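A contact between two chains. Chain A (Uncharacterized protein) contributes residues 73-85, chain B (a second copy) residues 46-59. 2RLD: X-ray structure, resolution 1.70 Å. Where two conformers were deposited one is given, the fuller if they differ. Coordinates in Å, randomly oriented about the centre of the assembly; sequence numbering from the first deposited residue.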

# COMPACT_ATOMS: atom_id res chain seq x y z
N LEU A 73 -16.45 1.73 -0.55
CA LEU A 73 -17.26 1.62 -1.75
C LEU A 73 -16.41 1.21 -2.98
O LEU A 73 -16.83 0.35 -3.76
CB LEU A 73 -18.05 2.93 -2.00
CG LEU A 73 -19.06 2.95 -3.14
CD1 LEU A 73 -20.12 1.90 -2.95
CD2 LEU A 73 -19.69 4.36 -3.30
N LYS A 74 -15.25 1.84 -3.15
CA LYS A 74 -14.28 1.46 -4.20
C LYS A 74 -13.94 -0.04 -4.12
O LYS A 74 -13.90 -0.73 -5.13
CB LYS A 74 -12.99 2.27 -4.04
CG LYS A 74 -11.99 2.04 -5.14
CD LYS A 74 -10.72 2.84 -4.91
CE LYS A 74 -9.58 2.31 -5.77
N GLU A 75 -13.68 -0.53 -2.91
CA GLU A 75 -13.28 -1.93 -2.73
C GLU A 75 -14.45 -2.86 -2.99
O GLU A 75 -14.26 -3.98 -3.49
CB GLU A 75 -12.68 -2.15 -1.34
CG GLU A 75 -11.24 -1.65 -1.28
CD GLU A 75 -10.75 -1.36 0.11
OE1 GLU A 75 -11.54 -1.46 1.08
OE2 GLU A 75 -9.55 -1.01 0.24
N ALA A 76 -15.67 -2.40 -2.69
CA ALA A 76 -16.89 -3.15 -3.03
C ALA A 76 -17.01 -3.32 -4.52
O ALA A 76 -17.32 -4.42 -5.03
CB ALA A 76 -18.12 -2.47 -2.47
N ASN A 77 -16.81 -2.23 -5.23
CA ASN A 77 -16.83 -2.27 -6.69
C ASN A 77 -15.72 -3.12 -7.26
O ASN A 77 -15.95 -3.82 -8.24
CB ASN A 77 -16.78 -0.86 -7.26
CG ASN A 77 -18.16 -0.16 -7.20
OD1 ASN A 77 -19.16 -0.71 -7.69
ND2 ASN A 77 -18.22 1.04 -6.59
N GLU A 78 -14.51 -3.06 -6.68
CA GLU A 78 -13.41 -3.89 -7.14
C GLU A 78 -13.80 -5.36 -6.97
O GLU A 78 -13.57 -6.19 -7.86
CB GLU A 78 -12.12 -3.60 -6.35
CG GLU A 78 -11.44 -2.27 -6.67
CD GLU A 78 -10.18 -2.01 -5.84
OE1 GLU A 78 -9.60 -2.97 -5.29
OE2 GLU A 78 -9.76 -0.83 -5.73
N THR A 79 -14.37 -5.69 -5.82
CA THR A 79 -14.83 -7.05 -5.51
C THR A 79 -15.87 -7.54 -6.52
O THR A 79 -15.78 -8.65 -7.07
CB THR A 79 -15.35 -7.12 -4.06
OG1 THR A 79 -14.29 -6.70 -3.15
CG2 THR A 79 -15.85 -8.49 -3.72
N GLU A 80 -16.80 -6.67 -6.85
CA GLU A 80 -17.84 -6.97 -7.80
C GLU A 80 -17.29 -7.16 -9.19
O GLU A 80 -17.82 -7.95 -9.97
CB GLU A 80 -18.88 -5.86 -7.77
CG GLU A 80 -19.72 -5.91 -6.47
CD GLU A 80 -20.14 -4.58 -5.93
OE1 GLU A 80 -20.06 -3.56 -6.64
OE2 GLU A 80 -20.52 -4.56 -4.74
N TYR A 81 -16.24 -6.42 -9.52
CA TYR A 81 -15.53 -6.65 -10.82
C TYR A 81 -14.85 -7.99 -10.84
O TYR A 81 -14.94 -8.70 -11.83
CB TYR A 81 -14.47 -5.60 -11.24
CG TYR A 81 -14.25 -5.57 -12.76
CD1 TYR A 81 -15.33 -5.35 -13.60
CD2 TYR A 81 -12.98 -5.73 -13.35
CE1 TYR A 81 -15.19 -5.32 -14.96
CE2 TYR A 81 -12.84 -5.71 -14.72
CZ TYR A 81 -13.95 -5.50 -15.52
OH TYR A 81 -13.81 -5.45 -16.89
N TRP A 82 -14.16 -8.36 -9.77
CA TRP A 82 -13.54 -9.69 -9.74
C TRP A 82 -14.61 -10.78 -9.85
O TRP A 82 -14.40 -11.80 -10.50
CB TRP A 82 -12.68 -9.92 -8.50
CG TRP A 82 -11.42 -9.10 -8.48
CD1 TRP A 82 -11.12 -8.10 -7.59
CD2 TRP A 82 -10.32 -9.17 -9.38
NE1 TRP A 82 -9.89 -7.57 -7.88
CE2 TRP A 82 -9.38 -8.19 -8.98
CE3 TRP A 82 -10.03 -9.96 -10.49
CZ2 TRP A 82 -8.16 -8.01 -9.64
CZ3 TRP A 82 -8.82 -9.78 -11.16
CH2 TRP A 82 -7.90 -8.79 -10.73
N LEU A 83 -15.75 -10.58 -9.21
CA LEU A 83 -16.86 -11.53 -9.37
C LEU A 83 -17.30 -11.63 -10.83
O LEU A 83 -17.56 -12.74 -11.33
CB LEU A 83 -18.03 -11.13 -8.47
CG LEU A 83 -17.89 -11.27 -6.96
CD1 LEU A 83 -19.13 -10.69 -6.27
CD2 LEU A 83 -17.67 -12.77 -6.54
N GLU A 84 -17.43 -10.50 -11.52
CA GLU A 84 -17.75 -10.50 -12.94
C GLU A 84 -16.74 -11.35 -13.75
O GLU A 84 -17.11 -12.13 -14.63
CB GLU A 84 -17.69 -9.08 -13.50
CG GLU A 84 -18.87 -8.21 -13.29
CD GLU A 84 -18.80 -6.98 -14.20
OE1 GLU A 84 -18.88 -7.18 -15.43
OE2 GLU A 84 -18.61 -5.86 -13.71
N LEU A 85 -15.45 -11.14 -13.47
CA LEU A 85 -14.40 -11.91 -14.15
C LEU A 85 -14.52 -13.41 -13.85
O LEU A 85 -14.38 -14.22 -14.76
CB LEU A 85 -13.05 -11.37 -13.73
CG LEU A 85 -12.68 -10.04 -14.41
CD1 LEU A 85 -11.38 -9.43 -13.86
CD2 LEU A 85 -12.55 -10.23 -15.93
N GLY B 46 -4.05 -3.60 -15.83
CA GLY B 46 -4.84 -4.13 -16.92
C GLY B 46 -6.26 -4.44 -16.52
O GLY B 46 -7.18 -4.23 -17.30
N THR B 47 -6.43 -4.94 -15.30
CA THR B 47 -7.75 -5.21 -14.77
C THR B 47 -8.38 -3.96 -14.16
O THR B 47 -9.60 -3.88 -14.07
CB THR B 47 -7.71 -6.33 -13.76
OG1 THR B 47 -6.94 -5.91 -12.61
CG2 THR B 47 -7.12 -7.63 -14.43
N SER B 48 -7.56 -2.98 -13.77
CA SER B 48 -8.09 -1.73 -13.19
C SER B 48 -8.84 -0.87 -14.21
O SER B 48 -9.69 -0.04 -13.84
CB SER B 48 -6.94 -0.93 -12.55
OG SER B 48 -6.54 -1.58 -11.35
N ILE B 49 -8.54 -1.06 -15.49
CA ILE B 49 -9.26 -0.36 -16.54
C ILE B 49 -10.77 -0.63 -16.42
O ILE B 49 -11.55 0.29 -16.21
CB ILE B 49 -8.78 -0.74 -17.94
CG1 ILE B 49 -7.27 -0.46 -18.12
CG2 ILE B 49 -9.59 0.01 -19.00
CD1 ILE B 49 -6.67 -1.16 -19.40
N GLY B 50 -11.16 -1.91 -16.52
CA GLY B 50 -12.56 -2.28 -16.35
C GLY B 50 -13.19 -1.94 -15.01
O GLY B 50 -14.34 -1.53 -14.95
N ALA B 51 -12.44 -2.13 -13.92
CA ALA B 51 -12.91 -1.76 -12.58
C ALA B 51 -13.34 -0.30 -12.52
O ALA B 51 -14.37 0.01 -11.95
CB ALA B 51 -11.82 -2.04 -11.53
N ASN B 52 -12.56 0.58 -13.14
CA ASN B 52 -12.83 2.01 -13.10
C ASN B 52 -14.00 2.35 -14.02
O ASN B 52 -14.82 3.15 -13.66
CB ASN B 52 -11.59 2.84 -13.41
CG ASN B 52 -10.70 3.01 -12.19
OD1 ASN B 52 -10.97 3.87 -11.34
ND2 ASN B 52 -9.65 2.19 -12.08
N ILE B 53 -14.13 1.63 -15.14
CA ILE B 53 -15.27 1.79 -16.04
C ILE B 53 -16.54 1.42 -15.27
O ILE B 53 -17.56 2.11 -15.35
CB ILE B 53 -15.07 0.95 -17.32
CG1 ILE B 53 -14.00 1.62 -18.19
CG2 ILE B 53 -16.36 0.79 -18.12
CD1 ILE B 53 -13.51 0.79 -19.34
N ARG B 54 -16.44 0.38 -14.44
CA ARG B 54 -17.58 -0.03 -13.62
C ARG B 54 -17.98 1.05 -12.63
O ARG B 54 -19.14 1.36 -12.51
CB ARG B 54 -17.25 -1.31 -12.87
CG ARG B 54 -18.39 -1.76 -12.01
CD ARG B 54 -17.98 -2.81 -11.01
NE ARG B 54 -19.08 -3.02 -10.07
CZ ARG B 54 -20.12 -3.80 -10.32
NH1 ARG B 54 -20.20 -4.49 -11.46
NH2 ARG B 54 -21.08 -3.92 -9.42
N GLU B 55 -17.00 1.60 -11.93
CA GLU B 55 -17.23 2.71 -11.01
C GLU B 55 -17.85 3.93 -11.72
O GLU B 55 -18.78 4.57 -11.19
CB GLU B 55 -15.93 3.12 -10.33
CG GLU B 55 -15.43 2.11 -9.31
CD GLU B 55 -14.31 2.67 -8.46
OE1 GLU B 55 -14.60 3.48 -7.56
OE2 GLU B 55 -13.15 2.28 -8.70
N ALA B 56 -17.34 4.24 -12.91
CA ALA B 56 -17.90 5.33 -13.72
C ALA B 56 -19.39 5.08 -13.94
O ALA B 56 -20.21 5.97 -13.74
CB ALA B 56 -17.17 5.46 -15.06
N GLU B 57 -19.74 3.85 -14.32
CA GLU B 57 -21.15 3.48 -14.53
C GLU B 57 -21.99 3.67 -13.27
O GLU B 57 -23.16 4.02 -13.36
CB GLU B 57 -21.26 2.04 -15.04
CG GLU B 57 -22.63 1.69 -15.58
N GLN B 58 -21.38 3.49 -12.10
CA GLN B 58 -22.12 3.66 -10.85
C GLN B 58 -22.00 5.06 -10.27
O GLN B 58 -22.52 5.33 -9.19
CB GLN B 58 -21.67 2.62 -9.83
CG GLN B 58 -21.94 1.18 -10.29
CD GLN B 58 -21.45 0.16 -9.29
OE1 GLN B 58 -21.58 -1.04 -9.51
NE2 GLN B 58 -20.90 0.63 -8.20
N ALA B 59 -21.35 5.96 -11.00
CA ALA B 59 -21.14 7.35 -10.53
C ALA B 59 -22.45 8.10 -10.30
O ALA B 59 -23.37 8.03 -11.12
CB ALA B 59 -20.29 8.13 -11.52
O HOH W 1 -16.63 3.41 -6.12

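An arginine can organize a helix-helix contact when its long side chain lies in a pocket that offers two carboxylates and an amide oxygen, and Arg B54 is a clear example. Its first three chi angles are all t, so the chain runs extended from helix B into a pocket formed by Asn A77, Glu A80, Tyr A81 and Glu A84, residues brought to one side of helix A by its turn. Two salt bridges grip the guanidinium: NH2 of Arg B54 lies 3.0 Å from OE1 of Glu A80, and NH1 of Arg B54 lies 3.1 Å from OE2 of Glu A84, the latter hydrogen bond being weak. A further weak hydrogen bond runs from NE of Arg B54 to OD1 of Asn A77, at 3.3 Å. All three guanidinium nitrogens are thus engaged, while CB of Glu A80 covers one face of the group.

Asn A77, pointing toward helix B, also reaches Glu B55 through a water, which accepts from ND2 of Asn A77 at 2.9 Å and donates to OE1 of Glu B55 at 2.5 Å. The contact with Gln B58 is not a hydrogen bond as modelled: its NE2 lies 2.3 Å from OD1 of Asn A77, too short for one, and Gln B58 was deposited in two conformers, of which one is given.

Beyond the polar cluster, Tyr A81 supplies the packing. One face of its ring lies against the backbone of Gly B50 and Ala B51, with CD2 of Tyr A81 4.3 Å from CB of Ala B51. Small residues suit this place: OH of Tyr A81 comes within 3.5 Å of CA of Gly B50, where a CB would clash with that hydroxyl. Farther along, CH2 of Trp A82 approaches OG1 of Thr B47 at 3.6 Å. The helices cross at 118°, and together the stretches bury 621 Å².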